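Local coordinates for dual specificity protein phosphatase 18 (Homo sapiens, PDB 2ESB) that removes phosphate from phosphotyrosine and, less readily, phosphothreonine in MAP kinase peptides, as a dual-specificity protein phosphatase, at residues Y118-A130 and L151-V164. Residues are numbered along the deposited sequence; the frame is centred on the assembly and turned at random.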
loop_
_atom_site.group_PDB
_atom_site.type_symbol
_atom_site.label_atom_id
_atom_site.label_comp_id
_atom_site.label_asym_id
_atom_site.label_seq_id
_atom_site.Cartn_x
_atom_site.Cartn_y
_atom_site.Cartn_z
ATOM N N TYR A 118 -0.238 4.505 -5.158
ATOM C CA TYR A 118 -1.034 4.088 -6.305
ATOM C C TYR A 118 -2.274 4.965 -6.491
ATOM O O TYR A 118 -2.562 5.414 -7.608
ATOM C CB TYR A 118 -1.451 2.623 -6.150
ATOM C CG TYR A 118 -2.553 2.210 -7.099
ATOM C CD1 TYR A 118 -2.296 1.991 -8.457
ATOM C CD2 TYR A 118 -3.864 2.100 -6.651
ATOM C CE1 TYR A 118 -3.333 1.683 -9.342
ATOM C CE2 TYR A 118 -4.901 1.791 -7.519
ATOM C CZ TYR A 118 -4.632 1.589 -8.861
ATOM O OH TYR A 118 -5.672 1.329 -9.716
ATOM N N LEU A 119 -3.008 5.204 -5.403
ATOM C CA LEU A 119 -4.219 6.023 -5.477
ATOM C C LEU A 119 -3.930 7.430 -5.993
ATOM O O LEU A 119 -4.705 7.974 -6.781
ATOM C CB LEU A 119 -4.905 6.108 -4.112
ATOM C CG LEU A 119 -5.554 4.813 -3.616
ATOM C CD1 LEU A 119 -6.102 5.000 -2.206
ATOM C CD2 LEU A 119 -6.675 4.415 -4.572
ATOM N N MET A 120 -2.820 8.021 -5.564
ATOM C CA MET A 120 -2.487 9.361 -6.040
ATOM C C MET A 120 -2.192 9.349 -7.531
ATOM O O MET A 120 -2.639 10.225 -8.276
ATOM C CB MET A 120 -1.264 9.930 -5.309
ATOM C CG MET A 120 -1.490 10.263 -3.842
ATOM S SD MET A 120 -0.133 11.280 -3.180
ATOM C CE MET A 120 1.200 10.052 -3.130
ATOM N N LYS A 121 -1.435 8.354 -7.974
ATOM C CA LYS A 121 -1.069 8.297 -9.376
ATOM C C LYS A 121 -2.189 7.901 -10.318
ATOM O O LYS A 121 -2.330 8.494 -11.385
ATOM C CB LYS A 121 0.122 7.356 -9.589
ATOM C CG LYS A 121 0.636 7.385 -11.022
ATOM C CD LYS A 121 1.875 6.530 -11.252
ATOM C CE LYS A 121 2.393 6.717 -12.703
ATOM N NZ LYS A 121 3.753 6.101 -12.931
ATOM N N TYR A 122 -3.005 6.928 -9.932
ATOM C CA TYR A 122 -4.056 6.472 -10.838
ATOM C C TYR A 122 -5.504 6.843 -10.554
ATOM O O TYR A 122 -6.377 6.590 -11.386
ATOM C CB TYR A 122 -3.947 4.954 -11.013
ATOM C CG TYR A 122 -2.813 4.573 -11.924
ATOM C CD1 TYR A 122 -1.581 4.194 -11.409
ATOM C CD2 TYR A 122 -2.956 4.659 -13.312
ATOM C CE1 TYR A 122 -0.511 3.912 -12.249
ATOM C CE2 TYR A 122 -1.890 4.381 -14.160
ATOM C CZ TYR A 122 -0.670 4.010 -13.618
ATOM O OH TYR A 122 0.404 3.754 -14.432
ATOM N N HIS A 123 -5.779 7.418 -9.388
ATOM C CA HIS A 123 -7.150 7.819 -9.070
ATOM C C HIS A 123 -7.234 9.332 -8.830
ATOM O O HIS A 123 -8.196 9.838 -8.249
ATOM C CB HIS A 123 -7.653 7.034 -7.857
ATOM C CG HIS A 123 -8.021 5.618 -8.183
ATOM N ND1 HIS A 123 -9.291 5.247 -8.568
ATOM C CD2 HIS A 123 -7.265 4.498 -8.258
ATOM C CE1 HIS A 123 -9.302 3.959 -8.865
ATOM N NE2 HIS A 123 -8.084 3.481 -8.685
ATOM N N ALA A 124 -6.198 10.033 -9.279
ATOM C CA ALA A 124 -6.110 11.486 -9.156
ATOM C C ALA A 124 -6.540 11.986 -7.777
ATOM O O ALA A 124 -7.365 12.898 -7.660
ATOM C CB ALA A 124 -6.961 12.137 -10.246
ATOM N N MET A 125 -5.983 11.386 -6.732
ATOM C CA MET A 125 -6.316 11.784 -5.371
ATOM C C MET A 125 -5.143 12.453 -4.677
ATOM O O MET A 125 -3.992 12.084 -4.895
ATOM C CB MET A 125 -6.751 10.568 -4.547
ATOM C CG MET A 125 -8.084 9.969 -4.983
ATOM S SD MET A 125 -8.462 8.411 -4.148
ATOM C CE MET A 125 -9.386 8.982 -2.766
ATOM N N SER A 126 -5.435 13.455 -3.856
ATOM C CA SER A 126 -4.384 14.123 -3.100
ATOM C C SER A 126 -3.940 13.092 -2.062
ATOM O O SER A 126 -4.674 12.133 -1.796
ATOM C CB SER A 126 -4.950 15.344 -2.382
ATOM O OG SER A 126 -5.944 14.933 -1.465
ATOM N N LEU A 127 -2.753 13.273 -1.482
ATOM C CA LEU A 127 -2.277 12.343 -0.467
ATOM C C LEU A 127 -3.300 12.302 0.661
ATOM O O LEU A 127 -3.631 11.235 1.184
ATOM C CB LEU A 127 -0.902 12.772 0.078
ATOM C CG LEU A 127 -0.279 11.878 1.170
ATOM C CD1 LEU A 127 -0.233 10.412 0.693
ATOM C CD2 LEU A 127 1.142 12.372 1.511
ATOM N N LEU A 128 -3.819 13.466 1.031
ATOM C CA LEU A 128 -4.815 13.529 2.102
ATOM C C LEU A 128 -6.064 12.706 1.760
ATOM O O LEU A 128 -6.543 11.914 2.586
ATOM C CB LEU A 128 -5.221 14.986 2.367
ATOM C CG LEU A 128 -6.310 15.225 3.426
ATOM C CD1 LEU A 128 -5.847 14.698 4.771
ATOM C CD2 LEU A 128 -6.623 16.716 3.529
ATOM N N ASP A 129 -6.593 12.891 0.553
ATOM C CA ASP A 129 -7.799 12.154 0.160
ATOM C C ASP A 129 -7.517 10.665 -0.001
ATOM O O ASP A 129 -8.359 9.827 0.323
ATOM C CB ASP A 129 -8.406 12.722 -1.133
ATOM C CG ASP A 129 -9.069 14.088 -0.925
ATOM O OD1 ASP A 129 -9.320 14.470 0.239
ATOM O OD2 ASP A 129 -9.348 14.781 -1.927
ATOM N N ALA A 130 -6.333 10.330 -0.492
ATOM C CA ALA A 130 -5.981 8.922 -0.635
ATOM C C ALA A 130 -5.929 8.293 0.758
ATOM O O ALA A 130 -6.354 7.151 0.951
ATOM C CB ALA A 130 -4.625 8.794 -1.330
ATOM N N LEU A 151 6.022 9.734 0.868
ATOM C CA LEU A 151 4.734 9.951 0.197
ATOM C C LEU A 151 4.500 11.438 -0.083
ATOM O O LEU A 151 3.971 11.812 -1.128
ATOM C CB LEU A 151 3.591 9.380 1.043
ATOM C CG LEU A 151 3.490 7.851 1.055
ATOM C CD1 LEU A 151 2.519 7.406 2.145
ATOM C CD2 LEU A 151 3.029 7.347 -0.310
ATOM N N ILE A 152 4.907 12.287 0.849
ATOM C CA ILE A 152 4.772 13.732 0.668
ATOM C C ILE A 152 5.661 14.176 -0.501
ATOM O O ILE A 152 5.252 14.984 -1.343
ATOM C CB ILE A 152 5.165 14.474 1.976
ATOM C CG1 ILE A 152 4.048 14.296 3.009
ATOM C CG2 ILE A 152 5.409 15.960 1.708
ATOM C CD1 ILE A 152 4.432 14.722 4.422
ATOM N N HIS A 153 6.874 13.641 -0.571
ATOM C CA HIS A 153 7.769 13.994 -1.675
ATOM C C HIS A 153 7.166 13.522 -3.012
ATOM O O HIS A 153 7.210 14.234 -4.014
ATOM C CB HIS A 153 9.145 13.364 -1.464
ATOM C CG HIS A 153 10.105 13.630 -2.581
ATOM N ND1 HIS A 153 10.371 12.708 -3.570
ATOM C CD2 HIS A 153 10.844 14.725 -2.880
ATOM C CE1 HIS A 153 11.235 13.221 -4.429
ATOM N NE2 HIS A 153 11.537 14.444 -4.032
ATOM N N TYR A 154 6.585 12.328 -3.016
ATOM C CA TYR A 154 5.966 11.782 -4.227
ATOM C C TYR A 154 4.739 12.619 -4.611
ATOM O O TYR A 154 4.508 12.881 -5.788
ATOM C CB TYR A 154 5.570 10.325 -3.986
ATOM C CG TYR A 154 5.091 9.574 -5.203
ATOM C CD1 TYR A 154 5.834 9.562 -6.376
ATOM C CD2 TYR A 154 3.913 8.833 -5.164
ATOM C CE1 TYR A 154 5.419 8.831 -7.491
ATOM C CE2 TYR A 154 3.490 8.087 -6.277
ATOM C CZ TYR A 154 4.251 8.096 -7.434
ATOM O OH TYR A 154 3.857 7.376 -8.540
ATOM N N GLU A 155 3.949 13.031 -3.623
ATOM C CA GLU A 155 2.781 13.860 -3.902
ATOM C C GLU A 155 3.234 15.141 -4.587
ATOM O O GLU A 155 2.629 15.578 -5.572
ATOM C CB GLU A 155 2.028 14.231 -2.619
ATOM C CG GLU A 155 0.770 15.057 -2.905
ATOM C CD GLU A 155 0.051 15.556 -1.664
ATOM O OE1 GLU A 155 -1.184 15.728 -1.737
ATOM O OE2 GLU A 155 0.699 15.799 -0.626
ATOM N N PHE A 156 4.298 15.749 -4.067
ATOM C CA PHE A 156 4.807 16.988 -4.653
ATOM C C PHE A 156 5.253 16.735 -6.082
ATOM O O PHE A 156 5.057 17.575 -6.963
ATOM C CB PHE A 156 5.987 17.543 -3.853
ATOM C CG PHE A 156 6.486 18.867 -4.363
ATOM C CD1 PHE A 156 5.739 20.026 -4.164
ATOM C CD2 PHE A 156 7.683 18.953 -5.065
ATOM C CE1 PHE A 156 6.177 21.255 -4.660
ATOM C CE2 PHE A 156 8.132 20.177 -5.566
ATOM C CZ PHE A 156 7.372 21.330 -5.361
ATOM N N GLN A 157 5.865 15.579 -6.312
ATOM C CA GLN A 157 6.318 15.233 -7.651
ATOM C C GLN A 157 5.142 15.116 -8.616
ATOM O O GLN A 157 5.212 15.581 -9.755
ATOM C CB GLN A 157 7.084 13.912 -7.631
ATOM C CG GLN A 157 8.392 13.976 -6.850
ATOM C CD GLN A 157 9.181 12.685 -6.935
ATOM O OE1 GLN A 157 8.706 11.625 -6.525
ATOM N NE2 GLN A 157 10.394 12.767 -7.476
ATOM N N LEU A 158 4.057 14.510 -8.149
ATOM C CA LEU A 158 2.869 14.314 -8.984
ATOM C C LEU A 158 2.008 15.552 -9.183
ATOM O O LEU A 158 1.501 15.782 -10.274
ATOM C CB LEU A 158 1.976 13.214 -8.396
ATOM C CG LEU A 158 2.469 11.757 -8.361
ATOM C CD1 LEU A 158 1.483 10.906 -7.547
ATOM C CD2 LEU A 158 2.598 11.201 -9.774
ATOM N N PHE A 159 1.845 16.353 -8.138
ATOM C CA PHE A 159 0.973 17.516 -8.226
ATOM C C PHE A 159 1.617 18.890 -8.042
ATOM O O PHE A 159 0.951 19.905 -8.244
ATOM C CB PHE A 159 -0.163 17.375 -7.205
ATOM C CG PHE A 159 -0.898 16.059 -7.287
ATOM C CD1 PHE A 159 -0.700 15.079 -6.331
ATOM C CD2 PHE A 159 -1.789 15.807 -8.325
ATOM C CE1 PHE A 159 -1.377 13.860 -6.399
ATOM C CE2 PHE A 159 -2.469 14.593 -8.403
ATOM C CZ PHE A 159 -2.262 13.619 -7.438
ATOM N N GLY A 160 2.888 18.927 -7.654
ATOM C CA GLY A 160 3.551 20.205 -7.434
ATOM C C GLY A 160 2.970 20.939 -6.235
ATOM O O GLY A 160 3.145 22.149 -6.086
ATOM N N LYS A 161 2.284 20.201 -5.369
ATOM C CA LYS A 161 1.660 20.769 -4.178
ATOM C C LYS A 161 1.428 19.664 -3.143
ATOM O O LYS A 161 1.264 18.498 -3.509
ATOM C CB LYS A 161 0.325 21.406 -4.578
ATOM C CG LYS A 161 -0.698 21.503 -3.474
ATOM C CD LYS A 161 -2.082 21.744 -4.047
ATOM C CE LYS A 161 -3.147 21.661 -2.961
ATOM N NZ LYS A 161 -4.521 21.812 -3.517
ATOM N N ASN A 162 1.403 20.027 -1.858
ATOM C CA ASN A 162 1.183 19.043 -0.799
ATOM C C ASN A 162 -0.095 19.298 -0.012
ATOM O O ASN A 162 -0.509 20.440 0.165
ATOM C CB ASN A 162 2.365 19.030 0.176
ATOM C CG ASN A 162 3.566 18.314 -0.377
ATOM O OD1 ASN A 162 4.675 18.849 -0.367
ATOM N ND2 ASN A 162 3.360 17.090 -0.860
ATOM N N THR A 163 -0.706 18.221 0.471
ATOM C CA THR A 163 -1.931 18.311 1.251
ATOM C C THR A 163 -1.719 17.706 2.633
ATOM O O THR A 163 -2.607 17.743 3.482
ATOM C CB THR A 163 -3.091 17.595 0.550
ATOM O OG1 THR A 163 -2.709 16.245 0.255
ATOM C CG2 THR A 163 -3.454 18.325 -0.742
ATOM N N VAL A 164 -0.539 17.129 2.835
ATOM C CA VAL A 164 -0.149 16.544 4.117
ATOM C C VAL A 164 1.272 17.076 4.383
ATOM O O VAL A 164 2.086 17.160 3.463
ATOM C CB VAL A 164 -0.129 14.998 4.057
ATOM C CG1 VAL A 164 0.309 14.427 5.394
ATOM C CG2 VAL A 164 -1.523 14.471 3.692
#
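E155 reaches the first turn of helix 127-137 with its carboxylate: L127 N donates to E155 OE1 at 2.9 Å and 164°, meeting the oxygen from above the carboxylate plane. L128 N donates to T163 OG1 at 3.1 Å. The T163 hydroxyl donates to the syn lone pair of E155 OE1, 2.6 Å away, so both amides are held by one hydrogen-bonded pair, E155 and T163. E155 CG lies anti to the backbone N (chi1 -178°) and the chain runs on extended, which carries the carboxylate to this point. The other oxygen, E155 OE2, accepts from T163 N and N162 ND2, both on one face of its plane, so four bonds fix the group's rotation. With an alanine here, the L127 amide would probably lose its acceptor and the T163 and N162 donors theirs, leaving the loop after helix 145-159 freer to shift.

Apolar contacts adjoin this network. M120 fits as a knob among Y154, E155, L158 and F159; a bend at chi3 brings its CE to 3.6 Å from Y154 CD2, while SD lies 3.7 Å from E155 CB. Nearby, L127 CD2 meets I152 CG1 at 3.8 Å and L127 CG packs on V164 CG2. K121 CD passes Y154 OH, and the polar ends of both residues bind D84 of helix 83-95.

In the second shell, S126, the N-cap of helix 127-137, accepts at OG from D129 N (2.9 Å), a capping bond. Helix segments 118-122 and 151-159 run parallel (2°, axes 10.5 Å apart), belonging to the helical layer beside the central sheet in the α/β fold of dual-specificity phosphatases.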